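Local coordinates for N-carbamoylsarcosine amidase related protein (Thermoplasma acidophilum, PDB 3EEF) that binds zinc and is probably a hydrolase of the isochorismatase family, an amidase acting on N-carbamoylsarcosine, at residues Lys2-Val7 with Gly42-Tyr47; Val6-Val11 with Ile122-Thr127. All coordinates share one frame; numbering follows the deposited sequence.

How the contacts relate
Both contacts use strand 3-8, a central strand of the six-stranded parallel sheet, and they share Val6 and Val7. Contact 1 pairs this strand with its neighbour, strand 45-50. Contact 2 lies farther along it, where residues 6-11 run off the end of the strand and meet the start of helix 123-133. The centres of the two contacts are about 13 Å apart. Residues 42-47 follow the first strand by one helical crossover, whereas residues 122-127 come much later in the chain. Contact 1 is part of the sheet itself. Contact 2 lies at the C-terminal end of the strand, beside the zinc site.

Contact 1 (Lys2-Val7 with Gly42-Tyr47); sequences KPALVV and GLPVVY
Val7 meets Tyr47 side by side, both side chains on the same face of the sheet and pointing the same way. Val7 CB lies 3.9 Å from Tyr47 CD1, and Val7 CG2 sits over one face of the ring. Val7 has CG1 anti to its backbone N (chi1 -173°), which places that methyl near the ring carbons CD1 and CE1. Leu5 and Val45 are on this face too, and their methyls touch more loosely, with Leu5 CD2 4.2 Å from Val45 CG2. Helix 22-40 covers the face, with Val34 and Phe38 against Leu5. Pro44 turns its ring carbons CB and CG to Ala4 CB, CB at 4.0 Å, and its CD lies by Pro3 O. Pro44 O accepts from Leu5 N at 2.9 Å. Leu5 O in turn takes Val46 N at 2.8 Å, nearly in line with the carbonyl. Val7 N then binds Val46 O at 2.8 Å, with an almost straight N-H...O angle of 173°. At the N-terminal end of the pair Leu43 crosses Pro3, Leu43 CD1 being 3.8 Å from Pro3 CG. Gly42, with positive phi, closes helix 22-40 as the C-prime residue of a Schellman motif. The two strands are parallel neighbours joined through that helix, a beta-alpha-beta crossover. Val46 lies on the other face, against Leu101 and Ile104 of helix 101-107. Ala4 and Val6 turn their backbone groups to strand 112-116. The two segments are therefore held by three backbone hydrogen bonds and by largely apolar side-chain contact.

Contact 2 (Val6-Val11 with Ile122-Thr127); sequences VVVDMV and ICVRHT
Val8 has CG1 anti to its backbone N (chi1 -174°), which carries this methyl to the first turn of helix 123-133, at Cys123. In Cys123, SG is anti to the carbonyl carbon (chi1 -61°) and turned toward Asp9. The contact joins the C-terminal end of strand 3-8 to the N terminus of that helix, in the alpha/beta fold of the isochorismatase-like cysteine hydrolases. Val8 CG1 lies 3.6 Å from Cys123 CB. On the next residue of the helix, Val124 CG2 comes within 4.0 Å of Val8 CB. Two residues earlier on the strand, Val6 CG1 approaches the methyl CG2 of Thr127 at 4.4 Å. Beyond Val8 the chain leaves the strand, and Asp9 takes a positive phi of 56°. Its OD1 accepts from the backbone N of Asp50, one of the zinc ligands, while OD2 has a long, weak ion pair with Lys90. Asp9, Lys90 and Cys123 are consistent with the Asp-Lys-Cys catalytic triad of the family. The bound zinc ion, held by Asp50, His52, Glu58 and His65, is about 5 Å from the Cys123 side chain. Two side chains of the first helical turn bond back to backbone carbonyls. His126 ND1 donates to Ile122 O at 2.7 Å, with that oxygen in the plane of the ring. Thr127 OG1 donates to Cys123 O at 2.6 Å, and the backbone N of Thr127 reaches the same oxygen from the opposite face of its plane. Across the contact, Asp9 OD2 stands 3.2 Å from Cys123 SG.

Contact 1 (Lys2-Val7 with Gly42-Tyr47)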
loop_
_atom_site.group_PDB
_atom_site.type_symbol
_atom_site.label_atom_id
_atom_site.label_comp_id
_atom_site.label_asym_id
_atom_site.label_seq_id
_atom_site.Cartn_x
_atom_site.Cartn_y
_atom_site.Cartn_z
ATOM N N LYS A 2 11.845 -19.799 -7.089
ATOM C CA LYS A 2 12.918 -18.985 -6.491
ATOM C C LYS A 2 12.435 -18.429 -5.146
ATOM O O LYS A 2 11.668 -17.446 -5.080
ATOM C CB LYS A 2 13.399 -17.884 -7.438
ATOM C CG LYS A 2 14.761 -17.283 -7.062
ATOM C CD LYS A 2 15.227 -16.237 -8.088
ATOM C CE LYS A 2 16.636 -15.668 -7.787
ATOM N NZ LYS A 2 16.842 -15.244 -6.372
ATOM N N PRO A 3 12.857 -19.074 -4.054
ATOM C CA PRO A 3 12.261 -18.737 -2.799
ATOM C C PRO A 3 13.115 -17.833 -1.936
ATOM O O PRO A 3 14.355 -17.826 -2.061
ATOM C CB PRO A 3 12.133 -20.091 -2.132
ATOM C CG PRO A 3 13.406 -20.795 -2.557
ATOM C CD PRO A 3 13.718 -20.267 -3.939
ATOM N N ALA A 4 12.446 -17.096 -1.038
ATOM C CA ALA A 4 13.128 -16.411 0.046
ATOM C C ALA A 4 12.568 -16.885 1.355
ATOM O O ALA A 4 11.383 -17.233 1.447
ATOM C CB ALA A 4 12.954 -14.923 -0.084
ATOM N N LEU A 5 13.409 -16.880 2.380
ATOM C CA LEU A 5 12.954 -17.292 3.703
ATOM C C LEU A 5 12.599 -16.052 4.526
ATOM O O LEU A 5 13.403 -15.137 4.641
ATOM C CB LEU A 5 14.018 -18.128 4.406
ATOM C CG LEU A 5 13.731 -18.567 5.827
ATOM C CD1 LEU A 5 12.637 -19.692 5.884
ATOM C CD2 LEU A 5 15.059 -18.983 6.471
ATOM N N VAL A 6 11.378 -16.032 5.053
ATOM C CA VAL A 6 10.895 -14.947 5.894
ATOM C C VAL A 6 10.752 -15.503 7.297
ATOM O O VAL A 6 9.992 -16.448 7.503
ATOM C CB VAL A 6 9.552 -14.354 5.383
ATOM C CG1 VAL A 6 9.078 -13.230 6.280
ATOM C CG2 VAL A 6 9.714 -13.836 3.970
ATOM N N VAL A 7 11.523 -14.946 8.234
ATOM C CA VAL A 7 11.596 -15.445 9.607
ATOM C C VAL A 7 10.828 -14.507 10.515
ATOM O O VAL A 7 11.321 -13.404 10.843
ATOM C CB VAL A 7 13.047 -15.540 10.129
ATOM C CG1 VAL A 7 13.035 -16.217 11.456
ATOM C CG2 VAL A 7 13.989 -16.323 9.156
ATOM N N GLY A 42 22.707 -19.479 -0.730
ATOM C CA GLY A 42 22.742 -18.119 -1.296
ATOM C C GLY A 42 21.408 -17.378 -1.407
ATOM O O GLY A 42 21.362 -16.232 -1.836
ATOM N N LEU A 43 20.313 -18.017 -1.032
ATOM C CA LEU A 43 18.979 -17.422 -1.192
ATOM C C LEU A 43 18.700 -16.430 -0.070
ATOM O O LEU A 43 19.214 -16.596 1.030
ATOM C CB LEU A 43 17.912 -18.519 -1.200
ATOM C CG LEU A 43 17.990 -19.542 -2.340
ATOM C CD1 LEU A 43 17.211 -20.777 -1.987
ATOM C CD2 LEU A 43 17.465 -18.936 -3.641
ATOM N N PRO A 44 17.841 -15.422 -0.331
ATOM C CA PRO A 44 17.591 -14.369 0.640
ATOM C C PRO A 44 16.931 -14.861 1.937
ATOM O O PRO A 44 16.025 -15.699 1.917
ATOM C CB PRO A 44 16.649 -13.410 -0.100
ATOM C CG PRO A 44 16.651 -13.832 -1.521
ATOM C CD PRO A 44 16.986 -15.279 -1.520
ATOM N N VAL A 45 17.406 -14.315 3.046
ATOM C CA VAL A 45 16.836 -14.564 4.370
ATOM C C VAL A 45 16.456 -13.219 4.952
ATOM O O VAL A 45 17.290 -12.314 5.013
ATOM C CB VAL A 45 17.840 -15.225 5.271
ATOM C CG1 VAL A 45 17.338 -15.205 6.740
ATOM C CG2 VAL A 45 18.130 -16.661 4.766
ATOM N N VAL A 46 15.192 -13.082 5.348
ATOM C CA VAL A 46 14.667 -11.830 5.850
ATOM C C VAL A 46 13.985 -12.006 7.206
ATOM O O VAL A 46 13.004 -12.720 7.320
ATOM C CB VAL A 46 13.621 -11.256 4.866
ATOM C CG1 VAL A 46 13.098 -9.912 5.388
ATOM C CG2 VAL A 46 14.222 -11.143 3.440
ATOM N N TYR A 47 14.505 -11.330 8.217
ATOM C CA TYR A 47 13.895 -11.329 9.518
ATOM C C TYR A 47 12.938 -10.162 9.572
ATOM O O TYR A 47 13.307 -9.045 9.234
ATOM C CB TYR A 47 14.947 -11.174 10.625
ATOM C CG TYR A 47 15.940 -12.327 10.767
ATOM C CD1 TYR A 47 15.804 -13.276 11.780
ATOM C CD2 TYR A 47 17.021 -12.451 9.905
ATOM C CE1 TYR A 47 16.727 -14.309 11.919
ATOM C CE2 TYR A 47 17.939 -13.494 10.032
ATOM C CZ TYR A 47 17.791 -14.414 11.039
ATOM O OH TYR A 47 18.719 -15.434 11.164
#

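Contact 2 (Val6-Val11 with Ile122-Thr127)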
loop_
_atom_site.group_PDB
_atom_site.type_symbol
_atom_site.label_atom_id
_atom_site.label_comp_id
_atom_site.label_asym_id
_atom_site.label_seq_id
_atom_site.Cartn_x
_atom_site.Cartn_y
_atom_site.Cartn_z
ATOM N N VAL A 6 11.378 -16.032 5.053
ATOM C CA VAL A 6 10.895 -14.947 5.894
ATOM C C VAL A 6 10.752 -15.503 7.297
ATOM O O VAL A 6 9.992 -16.448 7.503
ATOM C CB VAL A 6 9.552 -14.354 5.383
ATOM C CG1 VAL A 6 9.078 -13.230 6.280
ATOM C CG2 VAL A 6 9.714 -13.836 3.970
ATOM N N VAL A 7 11.523 -14.946 8.234
ATOM C CA VAL A 7 11.596 -15.445 9.607
ATOM C C VAL A 7 10.828 -14.507 10.515
ATOM O O VAL A 7 11.321 -13.404 10.843
ATOM C CB VAL A 7 13.047 -15.540 10.129
ATOM C CG1 VAL A 7 13.035 -16.217 11.456
ATOM C CG2 VAL A 7 13.989 -16.323 9.156
ATOM N N VAL A 8 9.637 -14.937 10.936
ATOM C CA VAL A 8 8.699 -14.031 11.630
ATOM C C VAL A 8 8.820 -14.010 13.181
ATOM O O VAL A 8 8.588 -15.019 13.817
ATOM C CB VAL A 8 7.222 -14.349 11.242
ATOM C CG1 VAL A 8 6.268 -13.287 11.852
ATOM C CG2 VAL A 8 7.066 -14.448 9.671
ATOM N N ASP A 9 9.206 -12.864 13.757
ATOM C CA ASP A 9 9.143 -12.632 15.220
ATOM C C ASP A 9 9.874 -13.635 16.107
ATOM O O ASP A 9 9.437 -13.928 17.236
ATOM C CB ASP A 9 7.672 -12.499 15.695
ATOM C CG ASP A 9 7.072 -11.124 15.381
ATOM O OD1 ASP A 9 7.797 -10.092 15.454
ATOM O OD2 ASP A 9 5.861 -11.083 15.061
HETATM N N MSE A 10 11.012 -14.128 15.648
HETATM C CA MSE A 10 11.813 -15.008 16.494
HETATM C C MSE A 10 12.623 -14.119 17.433
HETATM O O MSE A 10 13.839 -14.015 17.297
HETATM C CB MSE A 10 12.723 -15.910 15.658
HETATM C CG MSE A 10 11.986 -16.938 14.791
HETATM SE SE MSE A 10 11.078 -18.310 15.813
HETATM C CE MSE A 10 12.579 -19.511 16.212
ATOM N N VAL A 11 11.928 -13.458 18.365
ATOM C CA VAL A 11 12.547 -12.436 19.204
ATOM C C VAL A 11 12.468 -12.845 20.675
ATOM O O VAL A 11 11.671 -13.696 21.045
ATOM C CB VAL A 11 11.921 -11.025 18.952
ATOM C CG1 VAL A 11 12.056 -10.667 17.467
ATOM C CG2 VAL A 11 10.435 -10.988 19.379
ATOM N N ILE A 122 -1.337 -15.795 14.311
ATOM C CA ILE A 122 -1.292 -14.363 14.163
ATOM C C ILE A 122 -0.263 -13.954 13.091
ATOM O O ILE A 122 -0.600 -13.922 11.887
ATOM C CB ILE A 122 -1.034 -13.677 15.505
ATOM C CG1 ILE A 122 -2.074 -14.124 16.554
ATOM C CG2 ILE A 122 -1.098 -12.185 15.351
ATOM C CD1 ILE A 122 -1.754 -13.606 17.983
ATOM N N CYS A 123 0.980 -13.675 13.480
ATOM C CA CYS A 123 1.864 -12.957 12.556
ATOM C C CYS A 123 2.272 -13.772 11.313
ATOM O O CYS A 123 2.415 -13.210 10.219
ATOM C CB CYS A 123 3.100 -12.433 13.290
ATOM S SG CYS A 123 2.738 -11.239 14.651
ATOM N N VAL A 124 2.484 -15.075 11.466
ATOM C CA VAL A 124 2.890 -15.925 10.346
ATOM C C VAL A 124 1.751 -15.975 9.335
ATOM O O VAL A 124 1.951 -15.844 8.131
ATOM C CB VAL A 124 3.299 -17.367 10.796
ATOM C CG1 VAL A 124 3.378 -18.289 9.598
ATOM C CG2 VAL A 124 4.638 -17.351 11.602
ATOM N N ARG A 125 0.550 -16.117 9.856
ATOM C CA ARG A 125 -0.628 -16.246 9.044
ATOM C C ARG A 125 -0.948 -14.960 8.287
ATOM O O ARG A 125 -1.343 -14.978 7.099
ATOM C CB ARG A 125 -1.793 -16.641 9.947
ATOM C CG ARG A 125 -3.035 -16.969 9.181
ATOM C CD ARG A 125 -4.211 -17.214 10.079
ATOM N NE ARG A 125 -4.037 -18.374 10.947
ATOM C CZ ARG A 125 -5.043 -19.012 11.540
ATOM N NH1 ARG A 125 -6.303 -18.649 11.339
ATOM N NH2 ARG A 125 -4.789 -20.068 12.294
ATOM N N HIS A 126 -0.814 -13.847 9.005
ATOM C CA HIS A 126 -1.063 -12.522 8.456
ATOM C C HIS A 126 -0.055 -12.174 7.372
ATOM O O HIS A 126 -0.406 -11.666 6.320
ATOM C CB HIS A 126 -1.103 -11.488 9.583
ATOM C CG HIS A 126 -2.411 -11.467 10.304
ATOM N ND1 HIS A 126 -2.740 -12.401 11.259
ATOM C CD2 HIS A 126 -3.513 -10.698 10.135
ATOM C CE1 HIS A 126 -3.976 -12.182 11.672
ATOM N NE2 HIS A 126 -4.462 -11.145 11.022
ATOM N N THR A 127 1.208 -12.453 7.633
ATOM C CA THR A 127 2.225 -12.375 6.604
ATOM C C THR A 127 1.857 -13.236 5.383
ATOM O O THR A 127 2.041 -12.804 4.246
ATOM C CB THR A 127 3.547 -12.817 7.190
ATOM O OG1 THR A 127 3.794 -11.984 8.327
ATOM C CG2 THR A 127 4.703 -12.675 6.164
#